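Local coordinates for acetolactate synthase, small subunit (Thermotoga maritima, PDB 2FGC), which probably serves as the regulatory partner of a larger catalytic subunit, and folds into two successive ferredoxin-like modules, the first an ACT domain, in a chain that pairs with a second copy, at residues R44-A47 / N48-R52; V120-D123 / E124-E128; F130-V133 / E134-G138; G154-S157 / K158-F162. All blocks are in the same frame, centred on the assembly; numbering follows the deposited sequence.

The chain builds two modules of the same beta-alpha-beta-beta-alpha-beta topology, each with a four-stranded antiparallel sheet. Contact 1 lies on helix 42-51 of the first, the ACT domain, on the opposite side of the chain's centre from the other three; its centre is about 43 Å from that of contact 2. Contacts 2, 3 and 4 follow in that order in the second module. Contacts 2 and 3 share helix 126-135, one at its start and one at its end, and meet through Phe122 and Phe130. Contact 4 opens helix 156-165, whose Phe162 packs against contact 3. Contacts 1, 2 and 4 also touch the second subunit, so both modules take part in dimer packing.

Contact 1 (R44-A47 / N48-R52); sequences RKVA and NLFAR
Lys45 O receives the amide of Leu49 in a nearly straight hydrogen bond, N to O 3.0 Å with an N-H...O angle of 171°. It is one of four successive i to i+4 bonds running through this stretch of helix, the others joining Asn48 N to Arg44 O, Phe50 N to Val46 O, and Ala51 N to Ala47 O. The side-chain contact lies one residue further round, between Val46 and Phe50. Val46 CG2 sits over the centre of the Phe50 ring, 4.2 Å from the centroid and 9° off the ring normal, a CH-pi contact made by a single methyl. Phe50 CG lies beside its own backbone N (chi1 -74°), which folds the ring back along the helix; Val46 O comes within 3.3 Å of Phe50 CG. This is helix 42-51 of the ACT domain, the first helix of its beta-alpha-beta-beta-alpha-beta fold. Phe50 meets Phe55 edge-to-face beyond the end of the helix, and Val46 and Lys45 rest on Leu94. Another side of the same helix faces the dimer partner: Asn48 packs on Asn48 of the second subunit, while Ala47 and Ala51 both touch Arg44 of that subunit. Helical backbone angles are lost at Arg52, although Arg52 N still bonds to Asn48 O at 2.8 Å.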
loop_
_atom_site.group_PDB
_atom_site.type_symbol
_atom_site.label_atom_id
_atom_site.label_comp_id
_atom_site.label_asym_id
_atom_site.label_seq_id
_atom_site.Cartn_x
_atom_site.Cartn_y
_atom_site.Cartn_z
ATOM N N ARG A 44 15.495 5.936 2.512
ATOM C CA ARG A 44 16.090 6.914 3.422
ATOM C C ARG A 44 16.303 8.260 2.712
ATOM O O ARG A 44 15.932 9.314 3.262
ATOM C CB ARG A 44 17.382 6.390 4.055
ATOM C CG ARG A 44 17.985 7.347 5.031
ATOM C CD ARG A 44 19.384 6.927 5.354
ATOM N NE ARG A 44 20.316 8.041 5.272
ATOM C CZ ARG A 44 20.813 8.524 4.131
ATOM N NH1 ARG A 44 20.467 8.003 2.953
ATOM N NH2 ARG A 44 21.668 9.542 4.173
ATOM N N LYS A 45 16.854 8.199 1.487
ATOM C CA LYS A 45 17.216 9.378 0.689
ATOM C C LYS A 45 16.027 10.227 0.227
ATOM O O LYS A 45 16.013 11.454 0.381
ATOM C CB LYS A 45 18.047 8.950 -0.515
ATOM C CG LYS A 45 19.497 8.863 -0.228
ATOM C CD LYS A 45 20.288 8.716 -1.512
ATOM C CE LYS A 45 21.753 9.096 -1.277
ATOM N NZ LYS A 45 22.608 8.771 -2.467
ATOM N N VAL A 46 15.021 9.573 -0.337
ATOM C CA VAL A 46 13.846 10.302 -0.813
ATOM C C VAL A 46 12.996 10.900 0.329
ATOM O O VAL A 46 12.409 11.980 0.154
ATOM C CB VAL A 46 13.023 9.478 -1.823
ATOM C CG1 VAL A 46 13.098 7.996 -1.489
ATOM C CG2 VAL A 46 11.574 9.978 -1.887
ATOM N N ALA A 47 12.948 10.211 1.478
ATOM C CA ALA A 47 12.345 10.764 2.705
ATOM C C ALA A 47 13.100 12.021 3.162
ATOM O O ALA A 47 12.472 13.019 3.561
ATOM C CB ALA A 47 12.347 9.719 3.837
ATOM N N ASN A 48 14.434 11.971 3.111
ATOM C CA ASN A 48 15.251 13.118 3.517
ATOM C C ASN A 48 14.965 14.356 2.663
ATOM O O ASN A 48 14.657 15.434 3.200
ATOM C CB ASN A 48 16.752 12.778 3.524
ATOM C CG ASN A 48 17.257 12.305 4.896
ATOM O OD1 ASN A 48 17.636 11.139 5.062
ATOM N ND2 ASN A 48 17.269 13.215 5.878
ATOM N N LEU A 49 15.031 14.169 1.341
ATOM C CA LEU A 49 14.798 15.226 0.346
ATOM C C LEU A 49 13.433 15.863 0.480
ATOM O O LEU A 49 13.258 17.049 0.225
ATOM C CB LEU A 49 14.906 14.664 -1.082
ATOM C CG LEU A 49 14.486 15.600 -2.232
ATOM C CD1 LEU A 49 15.476 16.774 -2.449
ATOM C CD2 LEU A 49 14.314 14.797 -3.482
ATOM N N PHE A 50 12.453 15.065 0.853
ATOM C CA PHE A 50 11.107 15.583 0.954
ATOM C C PHE A 50 10.857 16.303 2.254
ATOM O O PHE A 50 10.171 17.327 2.268
ATOM C CB PHE A 50 10.106 14.477 0.690
ATOM C CG PHE A 50 10.027 14.118 -0.751
ATOM C CD1 PHE A 50 11.082 14.457 -1.616
ATOM C CD2 PHE A 50 8.921 13.467 -1.265
ATOM C CE1 PHE A 50 11.035 14.150 -2.964
ATOM C CE2 PHE A 50 8.864 13.148 -2.617
ATOM C CZ PHE A 50 9.927 13.486 -3.466
ATOM N N ALA A 51 11.441 15.779 3.330
ATOM C CA ALA A 51 11.377 16.426 4.632
ATOM C C ALA A 51 12.132 17.764 4.635
ATOM O O ALA A 51 11.552 18.793 5.007
ATOM C CB ALA A 51 11.881 15.493 5.719
ATOM N N ARG A 52 13.396 17.752 4.190
ATOM C CA ARG A 52 14.231 18.973 4.120
ATOM C C ARG A 52 13.998 19.780 2.828
ATOM O O ARG A 52 14.951 20.316 2.230
ATOM C CB ARG A 52 15.730 18.654 4.314
#

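Contact 2 (V120-D123 / E124-E128)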
loop_
_atom_site.group_PDB
_atom_site.type_symbol
_atom_site.label_atom_id
_atom_site.label_comp_id
_atom_site.label_asym_id
_atom_site.label_seq_id
_atom_site.Cartn_x
_atom_site.Cartn_y
_atom_site.Cartn_z
ATOM N N VAL A 120 -12.627 -6.698 13.006
ATOM C CA VAL A 120 -13.815 -6.263 13.748
ATOM C C VAL A 120 -14.278 -7.355 14.674
ATOM O O VAL A 120 -14.330 -8.479 14.278
ATOM C CB VAL A 120 -15.018 -5.864 12.858
ATOM C CG1 VAL A 120 -14.710 -4.689 12.064
ATOM C CG2 VAL A 120 -15.337 -6.932 11.888
ATOM N N ARG A 121 -14.590 -7.017 15.918
ATOM C CA ARG A 121 -15.191 -7.956 16.895
ATOM C C ARG A 121 -16.733 -7.958 16.717
ATOM O O ARG A 121 -17.315 -6.900 16.493
ATOM C CB ARG A 121 -14.864 -7.457 18.300
ATOM C CG ARG A 121 -15.200 -8.449 19.432
ATOM C CD ARG A 121 -14.820 -7.873 20.798
ATOM N N PHE A 122 -17.385 -9.126 16.793
ATOM C CA PHE A 122 -18.856 -9.206 16.711
ATOM C C PHE A 122 -19.484 -8.798 18.059
ATOM O O PHE A 122 -18.927 -9.044 19.134
ATOM C CB PHE A 122 -19.348 -10.627 16.350
ATOM C CG PHE A 122 -18.800 -11.179 15.040
ATOM C CD1 PHE A 122 -18.782 -10.403 13.876
ATOM C CD2 PHE A 122 -18.323 -12.491 14.981
ATOM C CE1 PHE A 122 -18.278 -10.927 12.644
ATOM C CE2 PHE A 122 -17.812 -13.035 13.771
ATOM C CZ PHE A 122 -17.789 -12.246 12.605
ATOM N N ASP A 123 -20.659 -8.193 18.015
ATOM C CA ASP A 123 -21.415 -8.020 19.245
ATOM C C ASP A 123 -22.907 -8.166 18.912
ATOM O O ASP A 123 -23.667 -7.177 18.791
ATOM C CB ASP A 123 -21.046 -6.688 19.912
ATOM C CG ASP A 123 -21.893 -6.388 21.155
ATOM O OD1 ASP A 123 -22.301 -7.340 21.882
ATOM O OD2 ASP A 123 -22.152 -5.185 21.402
ATOM N N GLU A 124 -23.330 -9.409 18.720
ATOM C CA GLU A 124 -24.723 -9.648 18.319
ATOM C C GLU A 124 -25.017 -9.017 16.957
ATOM O O GLU A 124 -26.151 -8.649 16.681
ATOM C CB GLU A 124 -25.732 -9.026 19.329
ATOM C CG GLU A 124 -25.473 -9.214 20.835
ATOM C CD GLU A 124 -25.863 -10.585 21.329
ATOM O OE1 GLU A 124 -25.167 -11.562 20.964
ATOM O OE2 GLU A 124 -26.864 -10.679 22.085
ATOM N N ASP A 125 -24.010 -8.839 16.113
ATOM C CA ASP A 125 -24.267 -8.123 14.862
ATOM C C ASP A 125 -23.515 -8.673 13.685
ATOM O O ASP A 125 -23.255 -7.974 12.730
ATOM C CB ASP A 125 -24.059 -6.611 15.012
ATOM C CG ASP A 125 -22.645 -6.241 15.484
ATOM O OD1 ASP A 125 -21.803 -7.150 15.805
ATOM O OD2 ASP A 125 -22.386 -5.004 15.543
ATOM N N LYS A 126 -23.163 -9.939 13.778
ATOM C CA LYS A 126 -22.593 -10.677 12.649
ATOM C C LYS A 126 -23.288 -10.273 11.339
ATOM O O LYS A 126 -22.665 -10.070 10.326
ATOM C CB LYS A 126 -22.827 -12.194 12.842
ATOM C CG LYS A 126 -21.975 -12.791 13.864
ATOM C CD LYS A 126 -22.065 -14.267 13.875
ATOM C CE LYS A 126 -21.600 -14.713 15.237
ATOM N NZ LYS A 126 -21.961 -16.133 15.455
ATOM N N GLN A 127 -24.600 -10.159 11.401
ATOM C CA GLN A 127 -25.386 -10.113 10.193
ATOM C C GLN A 127 -25.324 -8.729 9.594
ATOM O O GLN A 127 -25.231 -8.583 8.389
ATOM C CB GLN A 127 -26.825 -10.516 10.471
ATOM C CG GLN A 127 -26.992 -11.958 10.870
ATOM C CD GLN A 127 -28.447 -12.325 11.132
ATOM O OE1 GLN A 127 -29.007 -11.991 12.179
ATOM N NE2 GLN A 127 -29.064 -13.022 10.180
ATOM N N GLU A 128 -25.355 -7.708 10.438
ATOM C CA GLU A 128 -25.199 -6.334 9.932
ATOM C C GLU A 128 -23.825 -6.172 9.304
ATOM O O GLU A 128 -23.712 -5.621 8.227
ATOM C CB GLU A 128 -25.418 -5.277 11.020
ATOM C CG GLU A 128 -26.883 -5.053 11.388
ATOM C CD GLU A 128 -27.527 -6.290 12.017
ATOM O OE1 GLU A 128 -26.880 -6.966 12.864
ATOM O OE2 GLU A 128 -28.691 -6.589 11.648
#
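Phe122 presents one face of its ring to Lys126, whose CG stands 3.8 Å from the ring centroid, 15° off the normal, in a CH-pi contact. The methylene is displaced from the centre toward the rim, and its shortest approach is to Phe122 CG at 3.7 Å. Beyond CG the lysine chain stays extended and crosses the phenylalanine at about a right angle, bringing CE to 4.0 Å from Phe122 CD2; the aliphatic part of Lys126, not its ammonium end, thus makes the overlap. The polar half of the contact is a tight bond from Asp123 N to Asp125 OD1, 2.7 Å long and almost straight at the hydrogen. Asp125 CG lies between its backbone N and carbonyl carbon (chi1 58°), turning the carboxylate back toward the loop, and the donor meets OD1 from above the carboxylate plane. Asp125 occupies the N-cap position of helix 126-135, yet its carboxylate makes no capping bond there. Together these residues form the turn from strand 110-121 into the first helix of the second module, with Glu124 supplying a positive phi of 63°. The strand side is tied down by backbone bonds from Phe122 to Glu146 and from Val120 to Ala148. Three acidic residues follow one another here, and Asp123 OD1 lies 5.2 Å from Glu124 OE1. Their mutual repulsion is probably eased by the salt bridge from Asp123 OD2 to Lys169 and, for Asp125, by the backbone N-H that it accepts.

Contact 3 (F130-V133 / E134-G138)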
loop_
_atom_site.group_PDB
_atom_site.type_symbol
_atom_site.label_atom_id
_atom_site.label_comp_id
_atom_site.label_asym_id
_atom_site.label_seq_id
_atom_site.Cartn_x
_atom_site.Cartn_y
_atom_site.Cartn_z
ATOM N N PHE A 130 -21.819 -8.583 8.027
ATOM C CA PHE A 130 -21.651 -9.329 6.782
ATOM C C PHE A 130 -22.398 -8.684 5.620
ATOM O O PHE A 130 -21.948 -8.700 4.482
ATOM C CB PHE A 130 -22.094 -10.787 6.920
ATOM C CG PHE A 130 -21.233 -11.591 7.849
ATOM C CD1 PHE A 130 -19.861 -11.393 7.898
ATOM C CD2 PHE A 130 -21.794 -12.567 8.663
ATOM C CE1 PHE A 130 -19.060 -12.130 8.767
ATOM C CE2 PHE A 130 -20.986 -13.327 9.527
ATOM C CZ PHE A 130 -19.621 -13.094 9.575
ATOM N N GLN A 131 -23.563 -8.147 5.925
ATOM C CA GLN A 131 -24.323 -7.377 4.974
ATOM C C GLN A 131 -23.572 -6.203 4.425
ATOM O O GLN A 131 -23.602 -5.953 3.224
ATOM C CB GLN A 131 -25.524 -6.846 5.664
ATOM C CG GLN A 131 -26.515 -7.883 5.703
ATOM C CD GLN A 131 -27.817 -7.333 6.111
ATOM O OE1 GLN A 131 -27.886 -6.409 6.965
ATOM N NE2 GLN A 131 -28.894 -7.869 5.504
ATOM N N LEU A 132 -22.895 -5.503 5.329
ATOM C CA LEU A 132 -22.139 -4.332 4.977
ATOM C C LEU A 132 -20.967 -4.702 4.021
ATOM O O LEU A 132 -20.729 -4.035 2.985
ATOM C CB LEU A 132 -21.698 -3.623 6.262
ATOM C CG LEU A 132 -21.023 -2.299 5.943
ATOM C CD1 LEU A 132 -22.039 -1.293 5.499
ATOM C CD2 LEU A 132 -20.159 -1.767 7.140
ATOM N N VAL A 133 -20.262 -5.781 4.373
ATOM C CA VAL A 133 -19.174 -6.303 3.566
ATOM C C VAL A 133 -19.700 -6.635 2.164
ATOM O O VAL A 133 -19.071 -6.254 1.188
ATOM C CB VAL A 133 -18.573 -7.536 4.228
ATOM C CG1 VAL A 133 -17.667 -8.323 3.264
ATOM C CG2 VAL A 133 -17.849 -7.121 5.499
ATOM N N GLU A 134 -20.855 -7.310 2.060
ATOM C CA GLU A 134 -21.454 -7.617 0.752
ATOM C C GLU A 134 -21.772 -6.364 -0.054
ATOM O O GLU A 134 -21.414 -6.293 -1.215
ATOM C CB GLU A 134 -22.735 -8.428 0.895
ATOM C CG GLU A 134 -22.527 -9.788 1.498
ATOM C CD GLU A 134 -23.756 -10.685 1.409
ATOM O OE1 GLU A 134 -24.590 -10.460 0.467
ATOM O OE2 GLU A 134 -23.872 -11.607 2.296
ATOM N N ILE A 135 -22.459 -5.390 0.560
ATOM C CA ILE A 135 -22.767 -4.110 -0.104
ATOM C C ILE A 135 -21.488 -3.414 -0.584
ATOM O O ILE A 135 -21.453 -2.848 -1.665
ATOM C CB ILE A 135 -23.581 -3.141 0.827
ATOM C CG1 ILE A 135 -25.007 -3.668 1.017
ATOM C CG2 ILE A 135 -23.623 -1.719 0.257
ATOM C CD1 ILE A 135 -25.666 -3.239 2.329
ATOM N N PHE A 136 -20.420 -3.436 0.198
ATOM C CA PHE A 136 -19.209 -2.793 -0.302
ATOM C C PHE A 136 -18.308 -3.694 -1.146
ATOM O O PHE A 136 -17.239 -3.266 -1.503
ATOM C CB PHE A 136 -18.404 -2.199 0.834
ATOM C CG PHE A 136 -18.943 -0.886 1.309
ATOM C CD1 PHE A 136 -20.177 -0.825 1.975
ATOM C CD2 PHE A 136 -18.254 0.306 1.077
ATOM C CE1 PHE A 136 -20.739 0.396 2.438
ATOM C CE2 PHE A 136 -18.825 1.543 1.514
ATOM C CZ PHE A 136 -20.090 1.568 2.206
ATOM N N ARG A 137 -18.741 -4.919 -1.459
ATOM C CA ARG A 137 -17.923 -5.876 -2.228
ATOM C C ARG A 137 -16.543 -6.127 -1.572
ATOM O O ARG A 137 -15.540 -6.365 -2.253
ATOM C CB ARG A 137 -17.774 -5.413 -3.682
ATOM C CG ARG A 137 -19.137 -5.244 -4.406
ATOM C CD ARG A 137 -18.927 -5.054 -5.888
ATOM N NE ARG A 137 -20.208 -5.010 -6.553
ATOM C CZ ARG A 137 -20.925 -3.900 -6.705
ATOM N NH1 ARG A 137 -20.457 -2.726 -6.270
ATOM N NH2 ARG A 137 -22.111 -3.961 -7.306
ATOM N N GLY A 138 -16.507 -6.057 -0.246
ATOM C CA GLY A 138 -15.334 -6.487 0.516
ATOM C C GLY A 138 -15.253 -8.006 0.625
ATOM O O GLY A 138 -16.128 -8.713 0.116
#
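A Schellman motif ends helix 126-135 here. Its outer bond runs from Gly138 N back to Val133 O at 2.9 Å, and its inner bond from Arg137 N to Glu134 O at 3.0 Å. Arg137, the C-prime residue, takes a positive phi of 55°, which reverses the chain so that Gly138 returns beside the last turn; there Gly138 O comes within 3.5 Å of Val133 CG1. Before the reversal the ordinary helical ladder holds, with Glu134 N on Phe130 O, Ile135 N on Gln131 O and Phe136 N on Leu132 O. The main apolar side-chain meeting is between Leu132 and Phe136, which run alongside one another in the same direction. With CG anti to the backbone N (chi1 -174°), Leu132 carries its CD1 methyl to 3.7 Å from Phe136 CE1. The ring also turns an edge to the main chain, Phe136 CD1 being 3.4 Å from Leu132 O, near the ring plane. On another side of the helix Glu134 lays its CG against Phe130 O at 3.2 Å and then runs on extended. Leu132 and Phe136 reach helix 156-165, where both touch Leu165 and Phe136 meets Phe162 edge-to-face. Val133 presses on Ile150 and Phe136 on Ile152, both of strand 147-154, so the end of the helix is seated against both the sheet and its companion helix.

Contact 4 (G154-S157 / K158-F162); sequences GARS and KVEAF
Ala155 O, at the N-cap position of helix 156-165, accepts two backbone donors. Val159 N meets it nearly along the C=O axis at 3.1 Å, while Lys158 N, 2.9 Å away, comes from well above the carbonyl plane in a more bent bond. The next two carbonyls each take one amide: Arg156 O that of Glu160 at 2.9 Å, and Ser157 O that of Ala161, also from above its plane. Among the side chains, Arg156 and Glu160 cross one turn apart. The contact is made by the aliphatic stem of the arginine, Arg156 CG standing 3.6 Å from Glu160 OE2. Arg156 NE is 4.0 Å from that oxygen, but the oxygen stands off the plane of the guanidinium and receives none of its hydrogens. Each charge has a partner on the sheet: Arg156 NE forms a salt bridge with Glu114 OE1, and Glu160 OE2 one with Arg176 NH1. Lys158, extended throughout, reaches Phe136 O with NZ in a weak hydrogen bond. Glu64 of the second subunit packs on both Arg156 and Glu160. The Arg156-Glu160 attraction is therefore probably only electrostatic, while the directed bonds tie the start of the helix to strands 110-121 and 171-183.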
loop_
_atom_site.group_PDB
_atom_site.type_symbol
_atom_site.label_atom_id
_atom_site.label_comp_id
_atom_site.label_asym_id
_atom_site.label_seq_id
_atom_site.Cartn_x
_atom_site.Cartn_y
_atom_site.Cartn_z
ATOM N N GLY A 154 -10.812 0.141 -2.851
ATOM C CA GLY A 154 -11.710 1.028 -3.670
ATOM C C GLY A 154 -11.147 2.388 -3.602
ATOM O O GLY A 154 -10.083 2.554 -3.055
ATOM N N ALA A 155 -11.851 3.384 -4.117
ATOM C CA ALA A 155 -11.495 4.776 -3.862
ATOM C C ALA A 155 -11.366 5.062 -2.348
ATOM O O ALA A 155 -11.989 4.402 -1.504
ATOM C CB ALA A 155 -12.546 5.697 -4.496
ATOM N N ARG A 156 -10.579 6.051 -1.988
ATOM C CA ARG A 156 -10.386 6.351 -0.573
ATOM C C ARG A 156 -11.707 6.682 0.151
ATOM O O ARG A 156 -11.933 6.257 1.296
ATOM C CB ARG A 156 -9.349 7.450 -0.347
ATOM C CG ARG A 156 -9.356 7.988 1.080
ATOM C CD ARG A 156 -8.150 8.844 1.364
ATOM N NE ARG A 156 -6.952 8.041 1.615
ATOM C CZ ARG A 156 -5.778 8.526 2.013
ATOM N NH1 ARG A 156 -5.633 9.847 2.226
ATOM N NH2 ARG A 156 -4.747 7.680 2.192
ATOM N N SER A 157 -12.602 7.398 -0.512
ATOM C CA SER A 157 -13.898 7.651 0.090
ATOM C C SER A 157 -14.814 6.403 0.176
ATOM O O SER A 157 -15.755 6.390 0.932
ATOM C CB SER A 157 -14.588 8.825 -0.623
ATOM O OG SER A 157 -14.869 8.457 -1.956
ATOM N N LYS A 158 -14.561 5.341 -0.569
ATOM C CA LYS A 158 -15.364 4.129 -0.361
ATOM C C LYS A 158 -14.827 3.402 0.891
ATOM O O LYS A 158 -15.593 2.955 1.763
ATOM C CB LYS A 158 -15.337 3.246 -1.595
ATOM C CG LYS A 158 -15.963 1.834 -1.374
ATOM C CD LYS A 158 -16.111 1.058 -2.679
ATOM C CE LYS A 158 -16.017 -0.449 -2.479
ATOM N NZ LYS A 158 -16.426 -1.242 -3.687
ATOM N N VAL A 159 -13.505 3.329 0.978
ATOM C CA VAL A 159 -12.809 2.710 2.080
ATOM C C VAL A 159 -13.171 3.414 3.383
ATOM O O VAL A 159 -13.472 2.754 4.372
ATOM C CB VAL A 159 -11.272 2.629 1.819
ATOM C CG1 VAL A 159 -10.561 1.984 3.002
ATOM C CG2 VAL A 159 -10.995 1.748 0.594
ATOM N N GLU A 160 -13.185 4.743 3.388
ATOM C CA GLU A 160 -13.465 5.460 4.608
ATOM C C GLU A 160 -14.925 5.392 5.006
ATOM O O GLU A 160 -15.263 5.180 6.181
ATOM C CB GLU A 160 -12.977 6.902 4.500
ATOM C CG GLU A 160 -11.579 7.012 5.079
ATOM C CD GLU A 160 -10.789 8.190 4.542
ATOM O OE1 GLU A 160 -11.410 9.114 3.957
ATOM O OE2 GLU A 160 -9.538 8.188 4.706
ATOM N N ALA A 161 -15.800 5.547 4.025
ATOM C CA ALA A 161 -17.235 5.376 4.260
ATOM C C ALA A 161 -17.481 4.000 4.903
ATOM O O ALA A 161 -18.265 3.860 5.843
ATOM C CB ALA A 161 -18.008 5.537 2.970
ATOM N N PHE A 162 -16.788 2.988 4.418
ATOM C CA PHE A 162 -16.950 1.643 4.967
ATOM C C PHE A 162 -16.509 1.561 6.456
ATOM O O PHE A 162 -17.276 1.132 7.332
ATOM C CB PHE A 162 -16.186 0.604 4.121
ATOM C CG PHE A 162 -16.267 -0.767 4.706
ATOM C CD1 PHE A 162 -17.407 -1.547 4.511
ATOM C CD2 PHE A 162 -15.280 -1.239 5.531
ATOM C CE1 PHE A 162 -17.536 -2.836 5.072
ATOM C CE2 PHE A 162 -15.403 -2.539 6.134
ATOM C CZ PHE A 162 -16.556 -3.335 5.879
#